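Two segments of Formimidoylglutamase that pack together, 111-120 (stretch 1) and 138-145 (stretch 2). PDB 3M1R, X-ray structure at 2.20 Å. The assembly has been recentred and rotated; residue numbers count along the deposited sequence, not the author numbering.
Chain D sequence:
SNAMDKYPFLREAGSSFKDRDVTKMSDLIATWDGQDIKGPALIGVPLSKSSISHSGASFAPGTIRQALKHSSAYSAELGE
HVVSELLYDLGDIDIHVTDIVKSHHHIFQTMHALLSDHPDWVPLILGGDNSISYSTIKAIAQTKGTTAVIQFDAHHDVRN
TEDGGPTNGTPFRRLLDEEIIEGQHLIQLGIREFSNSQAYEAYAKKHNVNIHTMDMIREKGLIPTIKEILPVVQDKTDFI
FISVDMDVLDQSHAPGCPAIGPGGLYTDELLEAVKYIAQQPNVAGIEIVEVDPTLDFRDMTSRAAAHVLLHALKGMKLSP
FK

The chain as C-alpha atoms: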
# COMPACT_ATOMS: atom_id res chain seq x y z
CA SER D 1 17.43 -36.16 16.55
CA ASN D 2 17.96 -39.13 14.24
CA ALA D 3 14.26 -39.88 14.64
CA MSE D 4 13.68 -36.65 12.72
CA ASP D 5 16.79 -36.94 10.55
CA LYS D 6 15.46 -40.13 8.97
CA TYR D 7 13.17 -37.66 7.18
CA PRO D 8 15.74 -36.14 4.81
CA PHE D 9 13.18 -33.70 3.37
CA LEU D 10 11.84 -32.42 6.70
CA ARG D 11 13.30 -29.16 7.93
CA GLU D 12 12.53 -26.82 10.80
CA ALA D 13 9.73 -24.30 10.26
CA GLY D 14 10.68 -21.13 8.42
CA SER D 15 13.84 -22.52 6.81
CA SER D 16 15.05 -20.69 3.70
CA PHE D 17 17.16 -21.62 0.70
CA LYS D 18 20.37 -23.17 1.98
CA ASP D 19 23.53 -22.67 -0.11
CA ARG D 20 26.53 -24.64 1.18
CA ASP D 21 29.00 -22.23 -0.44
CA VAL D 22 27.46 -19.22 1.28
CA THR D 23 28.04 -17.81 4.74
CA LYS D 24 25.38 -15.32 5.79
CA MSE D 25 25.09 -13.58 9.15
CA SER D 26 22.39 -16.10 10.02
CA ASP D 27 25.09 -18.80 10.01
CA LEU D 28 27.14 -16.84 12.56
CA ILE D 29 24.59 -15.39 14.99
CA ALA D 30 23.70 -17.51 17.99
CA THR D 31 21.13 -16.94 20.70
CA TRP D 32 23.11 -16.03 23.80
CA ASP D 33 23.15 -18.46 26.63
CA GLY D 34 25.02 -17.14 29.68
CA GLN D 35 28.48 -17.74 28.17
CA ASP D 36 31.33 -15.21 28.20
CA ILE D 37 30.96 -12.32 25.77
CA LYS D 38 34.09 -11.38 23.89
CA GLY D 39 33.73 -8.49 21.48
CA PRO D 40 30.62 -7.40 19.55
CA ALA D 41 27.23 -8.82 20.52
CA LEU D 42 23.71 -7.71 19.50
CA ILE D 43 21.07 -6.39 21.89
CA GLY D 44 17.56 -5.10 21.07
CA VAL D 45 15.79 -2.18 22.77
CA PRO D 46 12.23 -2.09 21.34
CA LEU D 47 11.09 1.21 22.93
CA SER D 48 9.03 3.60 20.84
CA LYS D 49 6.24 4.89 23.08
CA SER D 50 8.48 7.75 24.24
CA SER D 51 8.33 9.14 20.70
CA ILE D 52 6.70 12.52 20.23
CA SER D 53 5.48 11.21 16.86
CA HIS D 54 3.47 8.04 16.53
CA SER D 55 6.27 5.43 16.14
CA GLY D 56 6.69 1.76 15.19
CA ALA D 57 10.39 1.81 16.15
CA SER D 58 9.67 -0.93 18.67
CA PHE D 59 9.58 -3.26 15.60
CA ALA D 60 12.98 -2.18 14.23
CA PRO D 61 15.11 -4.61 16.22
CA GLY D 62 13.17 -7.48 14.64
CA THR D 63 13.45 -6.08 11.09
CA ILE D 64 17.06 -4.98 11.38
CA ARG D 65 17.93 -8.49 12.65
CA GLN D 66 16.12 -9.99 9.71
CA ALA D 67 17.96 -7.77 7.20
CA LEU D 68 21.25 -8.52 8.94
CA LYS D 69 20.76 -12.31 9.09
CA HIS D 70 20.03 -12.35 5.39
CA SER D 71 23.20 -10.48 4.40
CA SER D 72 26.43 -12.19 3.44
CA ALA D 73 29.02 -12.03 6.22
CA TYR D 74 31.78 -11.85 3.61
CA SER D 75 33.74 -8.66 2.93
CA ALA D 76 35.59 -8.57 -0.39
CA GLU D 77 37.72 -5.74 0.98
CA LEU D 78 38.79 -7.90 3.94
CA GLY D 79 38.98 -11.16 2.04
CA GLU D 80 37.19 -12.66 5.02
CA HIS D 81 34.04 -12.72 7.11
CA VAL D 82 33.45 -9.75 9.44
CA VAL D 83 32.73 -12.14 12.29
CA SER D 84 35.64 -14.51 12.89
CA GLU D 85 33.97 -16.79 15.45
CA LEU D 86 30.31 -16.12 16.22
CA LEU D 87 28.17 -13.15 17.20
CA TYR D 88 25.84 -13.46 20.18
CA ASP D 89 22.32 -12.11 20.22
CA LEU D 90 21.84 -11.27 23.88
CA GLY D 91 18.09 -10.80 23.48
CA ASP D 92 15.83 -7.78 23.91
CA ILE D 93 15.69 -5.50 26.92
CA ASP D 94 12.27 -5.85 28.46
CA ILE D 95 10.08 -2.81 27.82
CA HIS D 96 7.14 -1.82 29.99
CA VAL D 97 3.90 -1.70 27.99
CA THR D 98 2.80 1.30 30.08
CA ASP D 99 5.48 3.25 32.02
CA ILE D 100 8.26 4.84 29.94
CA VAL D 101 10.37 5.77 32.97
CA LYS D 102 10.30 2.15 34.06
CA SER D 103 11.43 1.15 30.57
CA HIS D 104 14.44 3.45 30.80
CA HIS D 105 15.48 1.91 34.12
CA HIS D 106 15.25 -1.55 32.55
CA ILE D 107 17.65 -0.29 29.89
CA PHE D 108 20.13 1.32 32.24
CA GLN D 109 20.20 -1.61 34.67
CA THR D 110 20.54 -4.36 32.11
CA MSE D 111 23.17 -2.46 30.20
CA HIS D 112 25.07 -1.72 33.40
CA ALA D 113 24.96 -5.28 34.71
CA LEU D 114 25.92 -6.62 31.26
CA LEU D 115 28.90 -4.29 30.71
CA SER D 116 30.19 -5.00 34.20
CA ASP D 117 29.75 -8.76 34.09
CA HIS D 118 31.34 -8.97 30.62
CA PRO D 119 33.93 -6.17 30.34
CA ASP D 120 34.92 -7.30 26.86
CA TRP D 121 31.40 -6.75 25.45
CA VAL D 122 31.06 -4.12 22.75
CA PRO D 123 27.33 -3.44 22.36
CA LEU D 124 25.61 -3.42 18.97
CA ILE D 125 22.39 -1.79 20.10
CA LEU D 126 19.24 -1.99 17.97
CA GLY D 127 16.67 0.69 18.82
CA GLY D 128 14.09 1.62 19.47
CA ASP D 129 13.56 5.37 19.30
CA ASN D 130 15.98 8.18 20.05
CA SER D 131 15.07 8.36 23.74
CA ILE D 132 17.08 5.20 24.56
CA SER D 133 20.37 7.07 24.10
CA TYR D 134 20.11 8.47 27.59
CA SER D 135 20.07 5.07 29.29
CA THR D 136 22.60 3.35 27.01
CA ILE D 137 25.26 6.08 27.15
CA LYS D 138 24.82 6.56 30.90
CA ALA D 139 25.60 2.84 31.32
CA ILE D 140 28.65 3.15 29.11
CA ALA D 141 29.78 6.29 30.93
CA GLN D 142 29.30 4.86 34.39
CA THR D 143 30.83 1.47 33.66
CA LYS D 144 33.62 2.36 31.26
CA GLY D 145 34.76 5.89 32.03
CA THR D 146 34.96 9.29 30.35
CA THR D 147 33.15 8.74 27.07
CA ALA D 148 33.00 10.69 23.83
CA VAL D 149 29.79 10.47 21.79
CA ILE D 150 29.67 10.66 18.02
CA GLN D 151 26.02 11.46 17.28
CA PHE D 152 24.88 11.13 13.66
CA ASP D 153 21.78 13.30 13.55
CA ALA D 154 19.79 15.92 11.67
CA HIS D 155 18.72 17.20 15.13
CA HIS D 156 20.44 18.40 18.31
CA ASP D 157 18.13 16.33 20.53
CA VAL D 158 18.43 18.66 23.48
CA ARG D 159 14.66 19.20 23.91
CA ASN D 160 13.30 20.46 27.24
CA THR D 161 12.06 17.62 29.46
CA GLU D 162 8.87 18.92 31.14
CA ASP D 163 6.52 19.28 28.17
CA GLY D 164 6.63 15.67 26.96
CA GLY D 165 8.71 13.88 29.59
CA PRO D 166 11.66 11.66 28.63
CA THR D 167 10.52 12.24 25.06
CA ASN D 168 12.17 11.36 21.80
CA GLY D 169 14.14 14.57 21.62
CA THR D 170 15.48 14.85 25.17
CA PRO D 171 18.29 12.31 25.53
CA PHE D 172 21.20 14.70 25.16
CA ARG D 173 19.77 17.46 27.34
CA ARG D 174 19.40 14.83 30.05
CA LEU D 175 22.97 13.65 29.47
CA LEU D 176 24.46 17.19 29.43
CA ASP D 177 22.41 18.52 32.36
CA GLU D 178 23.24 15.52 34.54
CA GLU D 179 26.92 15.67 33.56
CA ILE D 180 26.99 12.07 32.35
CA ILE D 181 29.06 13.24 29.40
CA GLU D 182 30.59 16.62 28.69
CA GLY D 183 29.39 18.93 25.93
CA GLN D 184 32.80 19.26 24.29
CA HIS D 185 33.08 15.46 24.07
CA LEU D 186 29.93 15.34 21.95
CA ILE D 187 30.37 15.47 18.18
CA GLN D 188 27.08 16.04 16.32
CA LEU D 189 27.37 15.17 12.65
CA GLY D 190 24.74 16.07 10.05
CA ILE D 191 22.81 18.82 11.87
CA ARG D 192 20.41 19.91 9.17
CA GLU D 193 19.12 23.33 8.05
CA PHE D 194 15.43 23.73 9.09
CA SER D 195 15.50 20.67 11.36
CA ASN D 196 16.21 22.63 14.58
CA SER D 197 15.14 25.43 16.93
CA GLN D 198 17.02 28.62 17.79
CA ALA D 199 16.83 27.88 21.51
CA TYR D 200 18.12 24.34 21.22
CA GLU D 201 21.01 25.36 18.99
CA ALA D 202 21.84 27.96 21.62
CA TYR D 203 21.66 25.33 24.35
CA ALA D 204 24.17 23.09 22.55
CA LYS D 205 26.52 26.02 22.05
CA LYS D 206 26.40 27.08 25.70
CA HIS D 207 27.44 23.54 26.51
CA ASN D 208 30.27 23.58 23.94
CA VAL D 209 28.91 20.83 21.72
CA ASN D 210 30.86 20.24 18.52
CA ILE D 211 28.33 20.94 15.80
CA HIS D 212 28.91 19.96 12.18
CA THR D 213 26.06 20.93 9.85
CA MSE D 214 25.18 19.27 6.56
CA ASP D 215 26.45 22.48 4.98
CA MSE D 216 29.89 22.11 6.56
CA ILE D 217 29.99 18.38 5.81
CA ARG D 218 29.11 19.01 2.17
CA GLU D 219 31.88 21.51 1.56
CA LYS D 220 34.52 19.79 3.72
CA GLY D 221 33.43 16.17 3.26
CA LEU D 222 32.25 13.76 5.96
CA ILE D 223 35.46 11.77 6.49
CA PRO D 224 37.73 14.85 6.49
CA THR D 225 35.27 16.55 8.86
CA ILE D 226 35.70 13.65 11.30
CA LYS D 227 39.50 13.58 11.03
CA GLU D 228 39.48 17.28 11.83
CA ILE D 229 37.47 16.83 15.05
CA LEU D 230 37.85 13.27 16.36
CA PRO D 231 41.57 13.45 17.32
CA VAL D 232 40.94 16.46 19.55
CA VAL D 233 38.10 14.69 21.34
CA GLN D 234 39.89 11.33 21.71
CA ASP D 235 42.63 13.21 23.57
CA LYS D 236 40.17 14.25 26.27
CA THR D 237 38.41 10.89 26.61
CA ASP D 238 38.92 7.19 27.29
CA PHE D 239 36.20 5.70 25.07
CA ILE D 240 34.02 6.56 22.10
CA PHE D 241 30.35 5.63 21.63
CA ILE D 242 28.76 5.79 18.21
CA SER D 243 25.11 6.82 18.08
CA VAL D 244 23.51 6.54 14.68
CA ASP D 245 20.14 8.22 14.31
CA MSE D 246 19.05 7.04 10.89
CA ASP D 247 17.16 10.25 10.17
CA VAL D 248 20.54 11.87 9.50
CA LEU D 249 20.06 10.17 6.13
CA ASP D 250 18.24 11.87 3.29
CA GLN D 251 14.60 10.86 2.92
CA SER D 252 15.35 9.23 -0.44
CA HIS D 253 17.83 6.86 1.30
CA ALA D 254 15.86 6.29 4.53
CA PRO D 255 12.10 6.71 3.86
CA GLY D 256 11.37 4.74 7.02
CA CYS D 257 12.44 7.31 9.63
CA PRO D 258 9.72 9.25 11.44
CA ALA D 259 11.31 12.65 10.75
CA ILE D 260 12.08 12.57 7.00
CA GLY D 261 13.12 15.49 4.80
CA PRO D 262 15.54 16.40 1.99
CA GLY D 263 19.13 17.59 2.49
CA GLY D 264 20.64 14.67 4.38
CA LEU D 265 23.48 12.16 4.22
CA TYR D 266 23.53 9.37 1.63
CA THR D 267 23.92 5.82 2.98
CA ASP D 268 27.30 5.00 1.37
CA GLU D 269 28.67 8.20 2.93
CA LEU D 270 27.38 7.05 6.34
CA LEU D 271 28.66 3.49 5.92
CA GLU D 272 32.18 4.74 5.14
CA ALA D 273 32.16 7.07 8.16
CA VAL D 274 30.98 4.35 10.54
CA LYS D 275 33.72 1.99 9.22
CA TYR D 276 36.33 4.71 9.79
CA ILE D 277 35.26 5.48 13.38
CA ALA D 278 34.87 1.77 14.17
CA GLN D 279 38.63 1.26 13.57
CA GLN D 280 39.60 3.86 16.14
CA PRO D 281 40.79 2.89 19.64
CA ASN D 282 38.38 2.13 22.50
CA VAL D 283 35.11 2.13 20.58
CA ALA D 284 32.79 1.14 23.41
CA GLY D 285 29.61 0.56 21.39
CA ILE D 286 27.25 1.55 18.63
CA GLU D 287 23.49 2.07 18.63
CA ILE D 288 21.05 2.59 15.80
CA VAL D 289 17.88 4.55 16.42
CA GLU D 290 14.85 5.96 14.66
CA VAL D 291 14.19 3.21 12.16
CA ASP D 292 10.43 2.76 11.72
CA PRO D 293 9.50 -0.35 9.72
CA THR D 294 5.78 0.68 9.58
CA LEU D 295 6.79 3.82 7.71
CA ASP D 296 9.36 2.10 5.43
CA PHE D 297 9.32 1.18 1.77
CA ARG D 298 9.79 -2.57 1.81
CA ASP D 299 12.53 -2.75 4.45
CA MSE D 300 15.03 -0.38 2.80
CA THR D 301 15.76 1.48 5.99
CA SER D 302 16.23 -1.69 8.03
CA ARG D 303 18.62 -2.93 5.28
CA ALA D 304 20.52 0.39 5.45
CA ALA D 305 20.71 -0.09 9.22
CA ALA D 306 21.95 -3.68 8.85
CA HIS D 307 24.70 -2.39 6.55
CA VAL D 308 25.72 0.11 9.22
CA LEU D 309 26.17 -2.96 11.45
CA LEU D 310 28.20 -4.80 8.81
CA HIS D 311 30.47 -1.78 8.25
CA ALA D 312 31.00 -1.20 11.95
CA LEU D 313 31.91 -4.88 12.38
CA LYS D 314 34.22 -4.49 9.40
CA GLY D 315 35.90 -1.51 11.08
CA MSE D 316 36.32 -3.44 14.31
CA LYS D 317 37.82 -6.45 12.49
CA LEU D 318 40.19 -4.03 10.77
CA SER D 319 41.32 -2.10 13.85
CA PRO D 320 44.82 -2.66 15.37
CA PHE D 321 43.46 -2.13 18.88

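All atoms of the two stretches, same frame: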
# COMPACT_ATOMS: atom_id res chain seq x y z
N MSE D 111 21.96 -2.92 30.86
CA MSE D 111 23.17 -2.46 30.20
C MSE D 111 24.32 -2.39 31.20
O MSE D 111 25.44 -2.83 30.92
CB MSE D 111 22.89 -1.08 29.60
CG MSE D 111 23.54 -0.82 28.26
SE MSE D 111 22.75 -1.83 26.80
CE MSE D 111 24.20 -1.63 25.53
N HIS D 112 24.04 -1.84 32.38
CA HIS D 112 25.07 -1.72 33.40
C HIS D 112 25.54 -3.09 33.87
O HIS D 112 26.73 -3.37 33.86
CB HIS D 112 24.58 -0.90 34.59
CG HIS D 112 25.61 -0.72 35.66
ND1 HIS D 112 26.47 0.36 35.70
CD2 HIS D 112 25.92 -1.48 36.74
CE1 HIS D 112 27.26 0.25 36.75
NE2 HIS D 112 26.95 -0.86 37.40
N ALA D 113 24.61 -3.94 34.27
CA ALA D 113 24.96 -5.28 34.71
C ALA D 113 25.77 -6.01 33.63
O ALA D 113 26.82 -6.59 33.92
CB ALA D 113 23.71 -6.08 35.07
N LEU D 114 25.29 -5.94 32.39
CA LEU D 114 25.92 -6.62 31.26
C LEU D 114 27.35 -6.16 31.00
O LEU D 114 28.25 -6.99 30.86
CB LEU D 114 25.08 -6.41 30.00
CG LEU D 114 24.36 -7.59 29.34
CD1 LEU D 114 24.23 -8.77 30.27
CD2 LEU D 114 22.99 -7.16 28.79
N LEU D 115 27.57 -4.85 30.93
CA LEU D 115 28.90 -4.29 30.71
C LEU D 115 29.86 -4.71 31.82
O LEU D 115 31.02 -5.04 31.57
CB LEU D 115 28.85 -2.76 30.66
CG LEU D 115 28.74 -1.97 29.35
CD1 LEU D 115 28.79 -2.85 28.12
CD2 LEU D 115 27.50 -1.08 29.35
N SER D 116 29.36 -4.69 33.05
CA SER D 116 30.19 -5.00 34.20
C SER D 116 30.53 -6.48 34.22
O SER D 116 31.69 -6.85 34.34
CB SER D 116 29.48 -4.60 35.50
OG SER D 116 29.12 -3.23 35.48
N ASP D 117 29.52 -7.32 34.07
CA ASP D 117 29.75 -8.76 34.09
C ASP D 117 30.65 -9.23 32.95
O ASP D 117 31.41 -10.17 33.13
CB ASP D 117 28.42 -9.52 34.08
CG ASP D 117 27.70 -9.43 35.40
OD1 ASP D 117 28.30 -8.93 36.38
OD2 ASP D 117 26.52 -9.85 35.47
N HIS D 118 30.56 -8.58 31.79
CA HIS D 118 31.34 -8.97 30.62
C HIS D 118 32.07 -7.77 30.03
O HIS D 118 31.62 -7.20 29.03
CB HIS D 118 30.43 -9.55 29.54
CG HIS D 118 29.56 -10.66 30.01
ND1 HIS D 118 29.93 -11.98 29.94
CD2 HIS D 118 28.31 -10.65 30.54
CE1 HIS D 118 28.96 -12.74 30.43
NE2 HIS D 118 27.97 -11.95 30.79
N PRO D 119 33.20 -7.40 30.64
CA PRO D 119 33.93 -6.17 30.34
C PRO D 119 34.48 -6.13 28.92
O PRO D 119 34.92 -5.07 28.47
CB PRO D 119 35.10 -6.20 31.33
CG PRO D 119 35.30 -7.64 31.62
CD PRO D 119 33.93 -8.25 31.60
N ASP D 120 34.45 -7.27 28.23
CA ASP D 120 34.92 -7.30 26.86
C ASP D 120 33.77 -7.19 25.86
O ASP D 120 33.99 -7.31 24.65
CB ASP D 120 35.73 -8.56 26.60
CG ASP D 120 37.01 -8.60 27.41
OD1 ASP D 120 37.27 -9.63 28.07
OD2 ASP D 120 37.75 -7.59 27.41
N LYS D 138 24.59 6.49 29.46
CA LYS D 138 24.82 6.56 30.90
C LYS D 138 25.46 5.27 31.43
O LYS D 138 26.30 5.31 32.32
CB LYS D 138 23.51 6.83 31.62
CG LYS D 138 23.57 6.91 33.14
CD LYS D 138 22.22 7.44 33.66
CE LYS D 138 21.82 6.85 35.00
NZ LYS D 138 20.33 6.92 35.19
N ALA D 139 25.05 4.12 30.89
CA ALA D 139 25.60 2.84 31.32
C ALA D 139 27.04 2.74 30.86
O ALA D 139 27.91 2.33 31.62
CB ALA D 139 24.79 1.70 30.75
N ILE D 140 27.29 3.11 29.61
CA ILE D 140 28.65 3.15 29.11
C ILE D 140 29.48 4.05 30.01
O ILE D 140 30.48 3.63 30.58
CB ILE D 140 28.73 3.71 27.68
CG1 ILE D 140 28.04 2.77 26.70
CG2 ILE D 140 30.17 3.95 27.29
CD1 ILE D 140 28.60 1.38 26.67
N ALA D 141 29.04 5.29 30.16
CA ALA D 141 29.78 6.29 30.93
C ALA D 141 30.08 5.85 32.35
O ALA D 141 31.16 6.10 32.88
CB ALA D 141 29.06 7.61 30.94
N GLN D 142 29.11 5.20 32.99
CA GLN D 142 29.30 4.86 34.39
C GLN D 142 29.83 3.45 34.61
O GLN D 142 29.88 2.98 35.74
CB GLN D 142 28.01 5.06 35.17
CG GLN D 142 27.52 6.49 35.18
CD GLN D 142 26.20 6.61 35.89
OE1 GLN D 142 25.59 5.59 36.25
NE2 GLN D 142 25.75 7.83 36.12
N THR D 143 30.22 2.78 33.54
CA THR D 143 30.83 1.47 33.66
C THR D 143 32.21 1.47 33.02
O THR D 143 33.08 0.70 33.40
CB THR D 143 29.95 0.38 33.01
OG1 THR D 143 28.62 0.47 33.52
CG2 THR D 143 30.49 -0.99 33.33
N LYS D 144 32.40 2.35 32.04
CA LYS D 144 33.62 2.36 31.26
C LYS D 144 34.54 3.51 31.64
O LYS D 144 35.73 3.31 31.89
CB LYS D 144 33.29 2.40 29.78
CG LYS D 144 32.62 1.14 29.27
CD LYS D 144 33.52 -0.08 29.49
CE LYS D 144 32.86 -1.36 29.02
NZ LYS D 144 33.68 -2.56 29.34
N GLY D 145 33.99 4.71 31.70
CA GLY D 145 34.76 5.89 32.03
C GLY D 145 34.37 7.07 31.16
O GLY D 145 33.33 7.05 30.50

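Two helical segments of one chain pack side by side; 111-117 and 138-141 are helical, each continuing a helix that begins earlier in the chain. The register steps by four residues: the CA atoms of His112 and Ala139 lie 5.0 Å apart, those of Ser116 and Thr143 6.5 Å. The close approach occurs where the side chain is small. Ala139 points its CB toward stretch 1, where it meets CB of Met111, a selenomethionine, at 3.6 Å, and lies 4.0 Å from the backbone N of His112.

One turn on, Leu115 also points across and is the most covered residue of the contact. Its chi1 of -95° and chi2 of -5° both fall between wells; in this conformation CD2 sits 3.8 Å from Ile140 CD1 and 4.1 Å from Ala139 CB, while its CB touches Thr143 CG2 at 3.6 Å. Ile140 starts sideways, but with chi1 and chi2 both m its end comes nearer to the leucine.

Thr143, chi1 m, sends its two branches to different neighbours. OG1 donates to Ala139 O (2.8 Å), a bond back within its own stretch, and also lies 3.1 Å from His112 ND1; CG2 faces Leu115 and lies 3.4 Å from Ser116 OG. That serine, also m, turns its hydroxyl back to donate to His112 O (2.9 Å), an acceptor that also receives Ser116 N. His112 points its CB sideways, but with chi1 t the ring end comes nearer to stretch 2, with Gln142 O at the ring edge, 3.9 Å from CE1.

Lys144 closes the far end. Its CB points sideways, but after m, m the chain extends through t, t, passing Leu115 (CE to CG 4.2 Å) so that NZ reaches Pro119 O at 2.9 Å, a weak hydrogen bond to a backbone carbonyl beyond the helix.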